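Local coordinates for protein beta sliding clamp (Caulobacter crescentus, PDB 5WCE) that probably encircles DNA as a ring-shaped head-to-tail homodimer and tethers DNA polymerases and other proteins to it, giving them processivity, at residues Glu289-Ala297 with Ile330-Leu338; Phe351-Val362 with Val370-Arg378. All coordinates share one frame; numbering follows the deposited sequence.

Both contacts lie in the C-terminal domain, and their centres are about 12 Å apart. Along the chain contact 1 closes before contact 2 opens, and helix 334-343 leads to strand 348-353. Contact 1 pairs two neighbouring strands of a four-stranded antiparallel sheet and takes in the start of helix 334-343. Contact 2 is the hairpin of strands 360-364 and 370-374 with the turn before it, within an eight-stranded sheet. The two meet where the backbone O of Gly331 probably accepts a hydrogen bond from Leu377 N. Phe332 and Ile330 of contact 1 pack against Thr360 and Pro376 of contact 2. Within the C-terminal domain the two sheets thus touch, and the larger runs on into the central domain.

Contact 1 of 2, residues Glu289-Ala297 with Ile330-Leu338; sequences EKSRSVKLA and IGFNARYLL
Leu296 and Phe332 cross at about a right angle on one face of an antiparallel strand pair. Leu296 CD2 meets the edge of the ring, in its plane, 4.0 Å from Phe332 CE2. On the same face Val294 CG1 touches Leu337 CD2 at 4.0 Å, with the side chains nearly perpendicular. Paired backbone bonds link Val294 with Phe332 and Leu296 with Ile330. The ladder runs into the helix start, where Ala334 N gives a straight bond to Arg292 O (2.8 Å, 169°). Asn333 sits at the N-cap. Its CG is anti to the backbone N (chi1 179°), which turns OD1 to the amides of the second and third helical residues. OD1 accepts from Tyr336 N at 3.3 Å and weakly from Arg335 N. The amide carbon CG lies over one face of the Tyr336 ring, toward its rim. A water donates to Asn333 OD1 (2.7 Å) and accepts from Arg292 N, bridging the segments. An alanine at Asn333 has no OD1, so the Arg335 and Tyr336 amides would probably be left uncapped and the water short of an anchor. This is an N-capped strand-to-helix junction of the beta processivity factor's C-terminal domain, where strand 328-333 runs into helix 334-343.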
ATOM      1  N   GLU A 289     -19.359   1.857   5.508  1.00 56.15           N
ATOM      2  CA  GLU A 289     -19.419   3.327   5.499  1.00 57.70           C
ATOM      3  C   GLU A 289     -18.184   3.900   6.202  1.00 56.51           C
ATOM      4  O   GLU A 289     -17.706   3.302   7.163  1.00 57.98           O
ATOM      5  CB  GLU A 289     -20.702   3.832   6.200  1.00 58.41           C
ATOM      6  CG  GLU A 289     -22.007   3.183   5.738  1.00 59.81           C
ATOM      7  N   LYS A 290     -17.680   5.048   5.723  1.00 56.50           N
ATOM      8  CA  LYS A 290     -16.457   5.709   6.276  1.00 52.86           C
ATOM      9  C   LYS A 290     -16.610   6.022   7.749  1.00 50.26           C
ATOM     10  O   LYS A 290     -15.721   5.754   8.558  1.00 51.78           O
ATOM     11  CB  LYS A 290     -16.152   7.030   5.533  1.00 52.92           C
ATOM     12  N   SER A 291     -17.766   6.600   8.071  1.00 48.58           N
ATOM     13  CA  SER A 291     -18.189   6.875   9.429  1.00 44.86           C
ATOM     14  C   SER A 291     -19.217   5.791   9.902  1.00 42.70           C
ATOM     15  O   SER A 291     -20.183   5.482   9.192  1.00 46.11           O
ATOM     16  CB  SER A 291     -18.805   8.268   9.490  1.00 46.67           C
ATOM     17  OG  SER A 291     -18.878   8.680  10.835  1.00 46.24           O
ATOM     18  N   ARG A 292     -18.931   5.209  11.063  1.00 35.82           N
ATOM     19  CA  ARG A 292     -19.677   4.088  11.622  0.50 34.39           C
ATOM     20  C   ARG A 292     -19.889   4.434  13.092  1.00 30.92           C
ATOM     21  O   ARG A 292     -18.939   4.588  13.782  1.00 28.43           O
ATOM     22  CB  ARG A 292     -18.861   2.752  11.583  0.50 35.49           C
ATOM     23  CG  ARG A 292     -18.350   2.252  10.234  0.50 37.25           C
ATOM     24  CD  ARG A 292     -16.865   2.527  10.018  0.50 37.44           C
ATOM     25  NE  ARG A 292     -15.949   1.535  10.592  0.50 37.47           N
ATOM     26  CZ  ARG A 292     -15.188   1.784  11.648  0.50 35.63           C
ATOM     27  NH1 ARG A 292     -15.277   2.948  12.218  0.50 34.08           N
ATOM     28  NH2 ARG A 292     -14.348   0.891  12.134  0.50 36.66           N
ATOM     29  N   SER A 293     -21.130   4.539  13.538  1.00 28.70           N
ATOM     30  CA  SER A 293     -21.420   4.708  14.965  1.00 26.80           C
ATOM     31  C   SER A 293     -21.764   3.366  15.652  1.00 24.76           C
ATOM     32  O   SER A 293     -22.407   2.508  15.042  1.00 24.09           O
ATOM     33  CB  SER A 293     -22.604   5.625  15.123  1.00 28.74           C
ATOM     34  OG  SER A 293     -22.231   6.905  14.612  1.00 33.17           O
ATOM     35  N   VAL A 294     -21.423   3.257  16.935  1.00 21.63           N
ATOM     36  CA  VAL A 294     -21.756   2.086  17.741  1.00 20.25           C
ATOM     37  C   VAL A 294     -22.515   2.549  18.996  1.00 20.22           C
ATOM     38  O   VAL A 294     -22.108   3.517  19.654  1.00 17.51           O
ATOM     39  CB  VAL A 294     -20.505   1.263  18.071  1.00 19.10           C
ATOM     40  CG1 VAL A 294     -19.449   2.065  18.780  1.00 18.44           C
ATOM     41  CG2 VAL A 294     -20.826   0.025  18.905  1.00 19.11           C
ATOM     42  N   LYS A 295     -23.603   1.843  19.291  1.00 20.00           N
ATOM     43  CA  LYS A 295     -24.355   2.032  20.529  1.00 21.18           C
ATOM     44  C   LYS A 295     -23.843   1.107  21.647  1.00 20.01           C
ATOM     45  O   LYS A 295     -23.684  -0.073  21.417  1.00 18.83           O
ATOM     46  CB  LYS A 295     -25.844   1.768  20.295  1.00 22.48           C
ATOM     47  CG  LYS A 295     -26.713   1.967  21.540  1.00 24.23           C
ATOM     48  CD  LYS A 295     -28.160   1.771  21.082  1.00 27.05           C
ATOM     49  CE  LYS A 295     -29.175   1.758  22.172  1.00 30.82           C
ATOM     50  NZ  LYS A 295     -30.464   1.381  21.489  1.00 33.58           N
ATOM     51  N   LEU A 296     -23.605   1.667  22.829  1.00 19.24           N
ATOM     52  CA  LEU A 296     -23.175   0.946  24.027  1.00 18.56           C
ATOM     53  C   LEU A 296     -24.358   1.031  24.988  1.00 18.88           C
ATOM     54  O   LEU A 296     -24.693   2.135  25.482  1.00 17.54           O
ATOM     55  CB  LEU A 296     -21.960   1.595  24.695  1.00 18.84           C
ATOM     56  CG  LEU A 296     -20.545   1.417  24.140  1.00 19.45           C
ATOM     57  CD1 LEU A 296     -20.476   1.869  22.688  1.00 20.09           C
ATOM     58  CD2 LEU A 296     -19.503   2.135  24.983  1.00 19.50           C
ATOM     59  N   ALA A 297     -25.046  -0.102  25.191  1.00 18.53           N
ATOM     60  CA  ALA A 297     -26.091  -0.193  26.185  1.00 18.58           C
ATOM     61  C   ALA A 297     -25.439  -0.760  27.452  1.00 18.02           C
ATOM     62  O   ALA A 297     -25.060  -1.937  27.512  1.00 17.99           O
ATOM     63  CB  ALA A 297     -27.231  -1.068  25.679  1.00 19.57           C
ATOM     64  N   ILE A 330     -25.327   5.050  25.264  1.00 17.65           N
ATOM     65  CA  ILE A 330     -24.499   6.124  24.730  1.00 16.92           C
ATOM     66  C   ILE A 330     -23.921   5.616  23.413  1.00 16.95           C
ATOM     67  O   ILE A 330     -23.669   4.400  23.269  1.00 16.17           O
ATOM     68  CB  ILE A 330     -23.407   6.508  25.764  1.00 16.89           C
ATOM     69  CG1 ILE A 330     -22.723   7.833  25.427  1.00 17.82           C
ATOM     70  CG2 ILE A 330     -22.376   5.403  25.964  1.00 16.14           C
ATOM     71  CD1 ILE A 330     -21.802   8.318  26.533  1.00 17.95           C
ATOM     72  N   GLY A 331     -23.721   6.543  22.489  1.00 16.31           N
ATOM     73  CA  GLY A 331     -23.177   6.241  21.172  1.00 16.87           C
ATOM     74  C   GLY A 331     -21.818   6.877  20.973  1.00 16.35           C
ATOM     75  O   GLY A 331     -21.568   8.051  21.403  1.00 16.06           O
ATOM     76  N   PHE A 332     -20.936   6.170  20.254  1.00 15.71           N
ATOM     77  CA  PHE A 332     -19.650   6.717  19.841  1.00 15.75           C
ATOM     78  C   PHE A 332     -19.351   6.350  18.378  1.00 16.09           C
ATOM     79  O   PHE A 332     -19.887   5.394  17.851  1.00 15.14           O
ATOM     80  CB  PHE A 332     -18.490   6.206  20.675  1.00 15.26           C
ATOM     81  CG  PHE A 332     -18.559   6.590  22.125  1.00 15.52           C
ATOM     82  CD1 PHE A 332     -18.482   7.935  22.503  1.00 15.92           C
ATOM     83  CD2 PHE A 332     -18.628   5.627  23.097  1.00 15.34           C
ATOM     84  CE1 PHE A 332     -18.555   8.304  23.816  1.00 15.76           C
ATOM     85  CE2 PHE A 332     -18.687   5.988  24.431  1.00 16.22           C
ATOM     86  CZ  PHE A 332     -18.668   7.330  24.787  1.00 15.76           C
ATOM     87  N   ASN A 333     -18.562   7.191  17.727  1.00 16.48           N
ATOM     88  CA  ASN A 333     -17.952   6.821  16.436  1.00 17.10           C
ATOM     89  C   ASN A 333     -17.026   5.638  16.725  1.00 16.78           C
ATOM     90  O   ASN A 333     -16.146   5.686  17.594  1.00 15.82           O
ATOM     91  CB  ASN A 333     -17.210   8.049  15.848  1.00 17.42           C
ATOM     92  CG  ASN A 333     -16.511   7.766  14.521  1.00 18.12           C
ATOM     93  OD1 ASN A 333     -15.688   6.898  14.442  1.00 17.98           O
ATOM     94  ND2 ASN A 333     -16.801   8.565  13.523  1.00 18.88           N
ATOM     95  N   ALA A 334     -17.258   4.546  16.015  1.00 18.15           N
ATOM     96  CA  ALA A 334     -16.500   3.307  16.265  1.00 18.46           C
ATOM     97  C   ALA A 334     -15.001   3.470  16.074  1.00 18.85           C
ATOM     98  O   ALA A 334     -14.221   2.949  16.880  1.00 17.16           O
ATOM     99  CB  ALA A 334     -17.025   2.133  15.432  1.00 19.46           C
ATOM    100  N   ARG A 335     -14.591   4.198  15.038  1.00 20.23           N
ATOM    101  CA  ARG A 335     -13.176   4.414  14.782  1.00 21.38           C
ATOM    102  C   ARG A 335     -12.515   5.186  15.943  1.00 20.37           C
ATOM    103  O   ARG A 335     -11.429   4.831  16.420  1.00 20.09           O
ATOM    104  CB  ARG A 335     -12.939   5.150  13.420  1.00 24.90           C
ATOM    105  CG  ARG A 335     -11.464   5.431  13.088  1.00 27.54           C
ATOM    106  CD  ARG A 335     -10.543   4.234  13.289  1.00 31.41           C
ATOM    107  NE  ARG A 335     -11.039   3.033  12.605  1.00 38.84           N
ATOM    108  CZ  ARG A 335     -10.677   1.755  12.852  1.00 43.52           C
ATOM    109  NH1 ARG A 335      -9.787   1.456  13.799  1.00 45.31           N
ATOM    110  NH2 ARG A 335     -11.228   0.759  12.130  1.00 46.05           N
ATOM    111  N   TYR A 336     -13.194   6.230  16.431  1.00 19.89           N
ATOM    112  CA  TYR A 336     -12.663   6.996  17.535  1.00 19.70           C
ATOM    113  C   TYR A 336     -12.504   6.137  18.800  1.00 18.52           C
ATOM    114  O   TYR A 336     -11.509   6.257  19.533  1.00 18.38           O
ATOM    115  CB  TYR A 336     -13.529   8.259  17.805  1.00 20.11           C
ATOM    116  CG  TYR A 336     -13.642   9.236  16.651  1.00 22.52           C
ATOM    117  CD1 TYR A 336     -12.746   9.206  15.549  1.00 22.98           C
ATOM    118  CD2 TYR A 336     -14.674  10.155  16.611  1.00 23.58           C
ATOM    119  CE1 TYR A 336     -12.884  10.071  14.494  1.00 23.95           C
ATOM    120  CE2 TYR A 336     -14.806  11.031  15.538  1.00 25.82           C
ATOM    121  CZ  TYR A 336     -13.885  10.977  14.491  1.00 25.72           C
ATOM    122  OH  TYR A 336     -14.049  11.842  13.444  1.00 28.42           O
ATOM    123  N   LEU A 337     -13.475   5.260  19.060  1.00 17.53           N
ATOM    124  CA  LEU A 337     -13.384   4.358  20.198  1.00 17.43           C
ATOM    125  C   LEU A 337     -12.232   3.376  20.032  1.00 16.85           C
ATOM    126  O   LEU A 337     -11.417   3.169  20.931  1.00 17.28           O
ATOM    127  CB  LEU A 337     -14.708   3.643  20.348  1.00 17.87           C
ATOM    128  CG  LEU A 337     -14.944   2.631  21.420  1.00 18.07           C
ATOM    129  CD1 LEU A 337     -14.582   3.211  22.784  1.00 18.00           C
ATOM    130  CD2 LEU A 337     -16.408   2.158  21.369  1.00 17.99           C
ATOM    131  N   LEU A 338     -12.140   2.779  18.860  1.00 18.67           N
ATOM    132  CA  LEU A 338     -11.020   1.859  18.562  1.00 18.86           C
ATOM    133  C   LEU A 338      -9.694   2.562  18.640  1.00 18.38           C
ATOM    134  O   LEU A 338      -8.727   1.974  19.104  1.00 18.26           O
ATOM    135  CB  LEU A 338     -11.230   1.181  17.215  1.00 19.10           C
ATOM    136  CG  LEU A 338     -12.360   0.169  17.236  1.00 20.71           C
ATOM    137  CD1 LEU A 338     -12.652  -0.231  15.814  1.00 21.87           C
ATOM    138  CD2 LEU A 338     -12.017  -1.025  18.123  1.00 21.15           C
TER
HETATM  139  O   HOH W   1     -16.197   5.317  12.323  1.00 38.11           O

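Contact 2 of 2, residues Phe351-Val362 with Val370-Arg378; sequences FRFADPASPTLV and VKYVLMPLR
Pro376 presses its ring against the turn that joins strands 348-353 and 360-364. Its CG lies 3.2 Å from Pro356 O, and its CD lies 3.3 Å from Ser358 O, so two backbone carbonyls border the ring. The turn runs from Asp355 to Ser358 and is of type I. Asp355 braces it from within: OD1 accepts from Ala357 N at 2.9 Å, an Asx turn, and OD2 takes the Ser358 hydroxyl from above the carboxylate plane. A water donates to both Pro356 O and Leu377 O and ties the turn to the chain beyond Pro376.

Val362 and Leu374 carry the hairpin part of the contact. Their side chains cross obliquely on one face of the hairpin, with Val362 CG2 4.0 Å from Leu374 CD1. With Val362 CG1 anti to the backbone N (chi1 -172°), CG1 reaches the Phe351 ring and CG2 reaches Leu374. CG1 sits over the centre of that ring, 4.2 Å above the plane. The backbone holds these groups in step. Thr360 pairs with Leu374 and Val362 with Tyr372, each through two hydrogen bonds; that from Val362 N to Tyr372 O is 2.7 Å long.

Strand 370-374 also bonds on its other side to Leu189 and Leu191, and strand 348-353 bonds to strand 267-272. Helix 334-343 covers the Val362 and Leu374 face through Val340 and Leu337. Phe332 of strand 328-333 packs on Leu374.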
ATOM      1  N   PHE A 351     -13.291   3.533  31.847  1.00 18.77           N
ATOM      2  CA  PHE A 351     -14.138   4.562  31.274  1.00 18.25           C
ATOM      3  C   PHE A 351     -14.893   5.260  32.393  1.00 19.38           C
ATOM      4  O   PHE A 351     -15.412   4.589  33.329  1.00 19.16           O
ATOM      5  CB  PHE A 351     -15.178   3.947  30.335  1.00 17.71           C
ATOM      6  CG  PHE A 351     -14.625   3.455  29.055  1.00 17.53           C
ATOM      7  CD1 PHE A 351     -13.802   2.291  29.026  1.00 18.73           C
ATOM      8  CD2 PHE A 351     -14.936   4.080  27.865  1.00 17.05           C
ATOM      9  CE1 PHE A 351     -13.326   1.809  27.813  1.00 18.61           C
ATOM     10  CE2 PHE A 351     -14.439   3.594  26.671  1.00 17.62           C
ATOM     11  CZ  PHE A 351     -13.600   2.493  26.661  1.00 17.37           C
ATOM     12  N   ARG A 352     -14.974   6.579  32.298  1.00 17.99           N
ATOM     13  CA  ARG A 352     -15.768   7.399  33.233  1.00 19.64           C
ATOM     14  C   ARG A 352     -16.830   8.196  32.487  1.00 19.15           C
ATOM     15  O   ARG A 352     -16.519   9.086  31.687  1.00 17.33           O
ATOM     16  CB  ARG A 352     -14.883   8.317  34.061  1.00 21.14           C
ATOM     17  CG  ARG A 352     -13.745   7.547  34.709  1.00 22.42           C
ATOM     18  CD  ARG A 352     -13.020   8.395  35.749  1.00 25.25           C
ATOM     19  NE  ARG A 352     -11.873   7.660  36.261  1.00 26.00           N
ATOM     20  CZ  ARG A 352     -10.864   8.204  36.937  1.00 32.19           C
ATOM     21  NH1 ARG A 352     -10.839   9.507  37.212  1.00 33.96           N
ATOM     22  NH2 ARG A 352      -9.860   7.448  37.369  1.00 33.42           N
ATOM     23  N   PHE A 353     -18.088   7.896  32.775  1.00 19.68           N
ATOM     24  CA  PHE A 353     -19.220   8.499  32.103  1.00 20.18           C
ATOM     25  C   PHE A 353     -19.990   9.407  33.055  1.00 22.46           C
ATOM     26  O   PHE A 353     -19.940   9.224  34.283  1.00 23.60           O
ATOM     27  CB  PHE A 353     -20.221   7.408  31.649  1.00 19.55           C
ATOM     28  CG  PHE A 353     -19.669   6.337  30.750  1.00 18.36           C
ATOM     29  CD1 PHE A 353     -19.114   5.184  31.261  1.00 17.15           C
ATOM     30  CD2 PHE A 353     -19.759   6.463  29.366  1.00 18.54           C
ATOM     31  CE1 PHE A 353     -18.637   4.177  30.424  1.00 17.16           C
ATOM     32  CE2 PHE A 353     -19.278   5.434  28.533  1.00 17.48           C
ATOM     33  CZ  PHE A 353     -18.729   4.304  29.053  1.00 16.60           C
ATOM     34  N   ALA A 354     -20.650  10.407  32.498  1.00 24.10           N
ATOM     35  CA  ALA A 354     -21.617  11.231  33.256  1.00 26.16           C
ATOM     36  C   ALA A 354     -22.991  10.900  32.666  1.00 29.17           C
ATOM     37  O   ALA A 354     -23.528   9.866  33.000  1.00 30.60           O
ATOM     38  CB  ALA A 354     -21.276  12.695  33.211  1.00 26.52           C
ATOM     39  N   ASP A 355     -23.567  11.730  31.808  1.00 31.74           N
ATOM     40  CA  ASP A 355     -24.837  11.408  31.139  1.00 31.12           C
ATOM     41  C   ASP A 355     -24.521  11.083  29.682  1.00 29.11           C
ATOM     42  O   ASP A 355     -23.355  11.264  29.245  1.00 26.07           O
ATOM     43  CB  ASP A 355     -25.850  12.546  31.297  1.00 34.52           C
ATOM     44  CG  ASP A 355     -25.360  13.833  30.776  1.00 36.76           C
ATOM     45  OD1 ASP A 355     -25.370  14.025  29.554  1.00 37.03           O
ATOM     46  OD2 ASP A 355     -24.938  14.674  31.600  1.00 42.40           O
ATOM     47  N   PRO A 356     -25.527  10.602  28.910  1.00 27.54           N
ATOM     48  CA  PRO A 356     -25.231  10.231  27.523  1.00 26.52           C
ATOM     49  C   PRO A 356     -24.865  11.394  26.595  1.00 25.92           C
ATOM     50  O   PRO A 356     -24.428  11.139  25.496  1.00 26.79           O
ATOM     51  CB  PRO A 356     -26.542   9.580  27.051  1.00 27.63           C
ATOM     52  CG  PRO A 356     -27.086   8.977  28.308  1.00 27.98           C
ATOM     53  CD  PRO A 356     -26.824  10.013  29.352  1.00 28.59           C
ATOM     54  N   ALA A 357     -25.122  12.637  27.006  1.00 25.45           N
ATOM     55  CA  ALA A 357     -24.831  13.830  26.204  1.00 26.06           C
ATOM     56  C   ALA A 357     -23.454  14.424  26.560  1.00 25.73           C
ATOM     57  O   ALA A 357     -23.012  15.356  25.888  1.00 25.90           O
ATOM     58  CB  ALA A 357     -25.916  14.873  26.395  1.00 27.52           C
ATOM     59  N   SER A 358     -22.782  13.878  27.575  1.00 23.41           N
ATOM     60  CA  SER A 358     -21.557  14.479  28.096  1.00 23.70           C
ATOM     61  C   SER A 358     -20.296  13.777  27.608  1.00 21.05           C
ATOM     62  O   SER A 358     -20.290  12.585  27.361  1.00 18.79           O
ATOM     63  CB  SER A 358     -21.607  14.440  29.631  1.00 25.36           C
ATOM     64  OG  SER A 358     -22.713  15.251  30.053  1.00 30.85           O
ATOM     65  N   PRO A 359     -19.180  14.528  27.546  1.00 20.63           N
ATOM     66  CA  PRO A 359     -17.899  13.885  27.240  1.00 19.73           C
ATOM     67  C   PRO A 359     -17.565  12.735  28.190  1.00 18.76           C
ATOM     68  O   PRO A 359     -17.834  12.832  29.390  1.00 19.30           O
ATOM     69  CB  PRO A 359     -16.873  15.033  27.417  1.00 20.01           C
ATOM     70  CG  PRO A 359     -17.677  16.273  27.220  1.00 21.51           C
ATOM     71  CD  PRO A 359     -19.031  15.971  27.819  1.00 21.52           C
ATOM     72  N   THR A 360     -16.887  11.709  27.656  1.00 17.62           N
ATOM     73  CA  THR A 360     -16.513  10.549  28.366  1.00 17.33           C
ATOM     74  C   THR A 360     -14.995  10.523  28.476  1.00 16.99           C
ATOM     75  O   THR A 360     -14.331  10.761  27.522  1.00 16.73           O
ATOM     76  CB  THR A 360     -17.034   9.297  27.612  1.00 17.36           C
ATOM     77  OG1 THR A 360     -18.470   9.314  27.614  1.00 17.93           O
ATOM     78  CG2 THR A 360     -16.610   8.049  28.243  1.00 17.66           C
ATOM     79  N   LEU A 361     -14.481  10.188  29.655  1.00 16.87           N
ATOM     80  CA  LEU A 361     -13.036  10.102  29.922  1.00 17.47           C
ATOM     81  C   LEU A 361     -12.650   8.647  29.836  1.00 17.51           C
ATOM     82  O   LEU A 361     -13.373   7.761  30.342  1.00 17.36           O
ATOM     83  CB  LEU A 361     -12.724  10.607  31.341  1.00 18.15           C
ATOM     84  CG  LEU A 361     -11.280  10.718  31.753  1.00 18.94           C
ATOM     85  CD1 LEU A 361     -10.656  11.794  30.899  1.00 19.24           C
ATOM     86  CD2 LEU A 361     -11.101  11.117  33.217  1.00 20.35           C
ATOM     87  N   VAL A 362     -11.524   8.373  29.194  1.00 17.38           N
ATOM     88  CA  VAL A 362     -10.934   7.044  29.219  1.00 17.85           C
ATOM     89  C   VAL A 362      -9.540   7.184  29.803  1.00 18.53           C
ATOM     90  O   VAL A 362      -8.740   8.061  29.351  1.00 18.22           O
ATOM     91  CB  VAL A 362     -10.850   6.431  27.817  1.00 17.53           C
ATOM     92  CG1 VAL A 362     -10.407   4.981  27.900  1.00 18.64           C
ATOM     93  CG2 VAL A 362     -12.205   6.544  27.118  1.00 18.23           C
ATOM     94  N   VAL A 370      -1.590   9.728  30.551  1.00 20.26           N
ATOM     95  CA  VAL A 370      -2.442   9.962  29.394  1.00 19.53           C
ATOM     96  C   VAL A 370      -3.916  10.128  29.808  1.00 19.51           C
ATOM     97  O   VAL A 370      -4.307   9.647  30.891  1.00 19.75           O
ATOM     98  CB  VAL A 370      -2.305   8.873  28.335  1.00 19.75           C
ATOM     99  CG1 VAL A 370      -0.853   8.734  27.921  1.00 20.80           C
ATOM    100  CG2 VAL A 370      -2.798   7.519  28.863  1.00 19.46           C
ATOM    101  N   LYS A 371      -4.654  10.896  29.039  1.00 19.00           N
ATOM    102  CA  LYS A 371      -6.116  10.993  29.155  1.00 19.61           C
ATOM    103  C   LYS A 371      -6.696  10.999  27.760  1.00 19.32           C
ATOM    104  O   LYS A 371      -6.186  11.703  26.858  1.00 18.45           O
ATOM    105  CB  LYS A 371      -6.548  12.259  29.934  1.00 20.57           C
ATOM    106  CG  LYS A 371      -6.128  12.254  31.385  1.00 22.28           C
ATOM    107  CD  LYS A 371      -6.577  13.537  32.102  1.00 24.44           C
ATOM    108  CE  LYS A 371      -6.144  13.638  33.573  0.50 25.11           C
ATOM    109  NZ  LYS A 371      -4.786  14.213  33.744  0.50 25.62           N
ATOM    110  N   TYR A 372      -7.808  10.266  27.566  1.00 18.46           N
ATOM    111  CA  TYR A 372      -8.567  10.356  26.319  1.00 17.69           C
ATOM    112  C   TYR A 372     -10.026  10.786  26.604  1.00 17.76           C
ATOM    113  O   TYR A 372     -10.616  10.425  27.637  1.00 16.56           O
ATOM    114  CB  TYR A 372      -8.547   9.060  25.558  1.00 17.70           C
ATOM    115  CG  TYR A 372      -7.129   8.681  25.248  1.00 18.73           C
ATOM    116  CD1 TYR A 372      -6.456   9.277  24.182  1.00 19.08           C
ATOM    117  CD2 TYR A 372      -6.435   7.816  26.068  1.00 18.37           C
ATOM    118  CE1 TYR A 372      -5.112   8.973  23.951  1.00 18.80           C
ATOM    119  CE2 TYR A 372      -5.083   7.555  25.855  1.00 19.44           C
ATOM    120  CZ  TYR A 372      -4.458   8.154  24.765  1.00 19.59           C
ATOM    121  OH  TYR A 372      -3.104   7.891  24.496  1.00 21.90           O
ATOM    122  N   VAL A 373     -10.535  11.603  25.711  1.00 17.99           N
ATOM    123  CA  VAL A 373     -11.889  12.101  25.790  1.00 19.05           C
ATOM    124  C   VAL A 373     -12.591  11.697  24.467  1.00 18.58           C
ATOM    125  O   VAL A 373     -12.071  11.950  23.337  1.00 18.27           O
ATOM    126  CB  VAL A 373     -12.002  13.615  26.013  1.00 19.90           C
ATOM    127  CG1 VAL A 373     -13.450  14.014  26.251  1.00 20.67           C
ATOM    128  CG2 VAL A 373     -11.179  14.063  27.214  1.00 20.87           C
ATOM    129  N   LEU A 374     -13.743  11.054  24.637  1.00 18.67           N
ATOM    130  CA  LEU A 374     -14.674  10.730  23.549  1.00 19.44           C
ATOM    131  C   LEU A 374     -15.954  11.521  23.716  1.00 19.49           C
ATOM    132  O   LEU A 374     -16.468  11.617  24.834  1.00 18.60           O
ATOM    133  CB  LEU A 374     -15.043   9.252  23.552  1.00 20.18           C
ATOM    134  CG  LEU A 374     -13.866   8.311  23.262  1.00 21.00           C
ATOM    135  CD1 LEU A 374     -14.191   6.880  23.697  1.00 21.67           C
ATOM    136  CD2 LEU A 374     -13.472   8.414  21.814  1.00 21.83           C
ATOM    137  N   MET A 375     -16.415  12.068  22.584  1.00 19.94           N
ATOM    138  CA  MET A 375     -17.626  12.854  22.553  0.60 21.47           C
ATOM    139  C   MET A 375     -18.766  11.955  22.058  1.00 21.01           C
ATOM    140  O   MET A 375     -18.643  11.290  21.044  1.00 19.31           O
ATOM    141  CB  MET A 375     -17.427  14.062  21.668  0.60 23.50           C
ATOM    142  CG  MET A 375     -16.196  14.893  22.097  0.60 25.00           C
ATOM    143  SD  MET A 375     -16.322  15.465  23.805  0.60 28.31           S
ATOM    144  CE  MET A 375     -17.728  16.543  23.556  0.60 29.56           C
ATOM    145  N   PRO A 376     -19.866  11.914  22.798  1.00 22.44           N
ATOM    146  CA  PRO A 376     -20.920  11.009  22.364  1.00 21.95           C
ATOM    147  C   PRO A 376     -21.751  11.563  21.245  1.00 22.53           C
ATOM    148  O   PRO A 376     -21.712  12.750  20.934  1.00 21.17           O
ATOM    149  CB  PRO A 376     -21.745  10.807  23.634  1.00 23.48           C
ATOM    150  CG  PRO A 376     -21.679  12.144  24.299  1.00 24.35           C
ATOM    151  CD  PRO A 376     -20.256  12.616  24.042  1.00 22.99           C
ATOM    152  N   LEU A 377     -22.453  10.670  20.561  1.00 22.96           N
ATOM    153  CA  LEU A 377     -23.302  11.060  19.485  1.00 24.04           C
ATOM    154  C   LEU A 377     -24.567  10.223  19.535  1.00 24.63           C
ATOM    155  O   LEU A 377     -24.659   9.249  20.286  1.00 22.27           O
ATOM    156  CB  LEU A 377     -22.591  10.974  18.149  1.00 25.47           C
ATOM    157  CG  LEU A 377     -21.719   9.717  17.880  1.00 25.73           C
ATOM    158  CD1 LEU A 377     -22.604   8.544  17.863  1.00 27.26           C
ATOM    159  CD2 LEU A 377     -20.924   9.773  16.606  1.00 27.04           C
ATOM    160  N   ARG A 378     -25.565  10.674  18.804  1.00 26.21           N
ATOM    161  CA  ARG A 378     -26.790   9.881  18.633  1.00 29.53           C
ATOM    162  C   ARG A 378     -26.504   8.954  17.437  1.00 30.37           C
ATOM    163  O   ARG A 378     -26.038   9.421  16.393  1.00 31.00           O
ATOM    164  CB  ARG A 378     -27.957  10.818  18.365  1.00 31.27           C
ATOM    165  CG  ARG A 378     -29.299  10.116  18.328  1.00 32.88           C
ATOM    166  CD  ARG A 378     -30.355  10.965  17.686  1.00 34.53           C
ATOM    167  NE  ARG A 378     -31.489  10.162  17.235  1.00 35.31           N
ATOM    168  CZ  ARG A 378     -32.426   9.635  18.035  1.00 34.41           C
ATOM    169  NH1 ARG A 378     -32.400   9.795  19.352  1.00 32.35           N
ATOM    170  NH2 ARG A 378     -33.413   8.941  17.488  1.00 34.95           N
TER
HETATM  171  O   HOH W   2     -25.242   9.102  23.076  1.00 23.35           O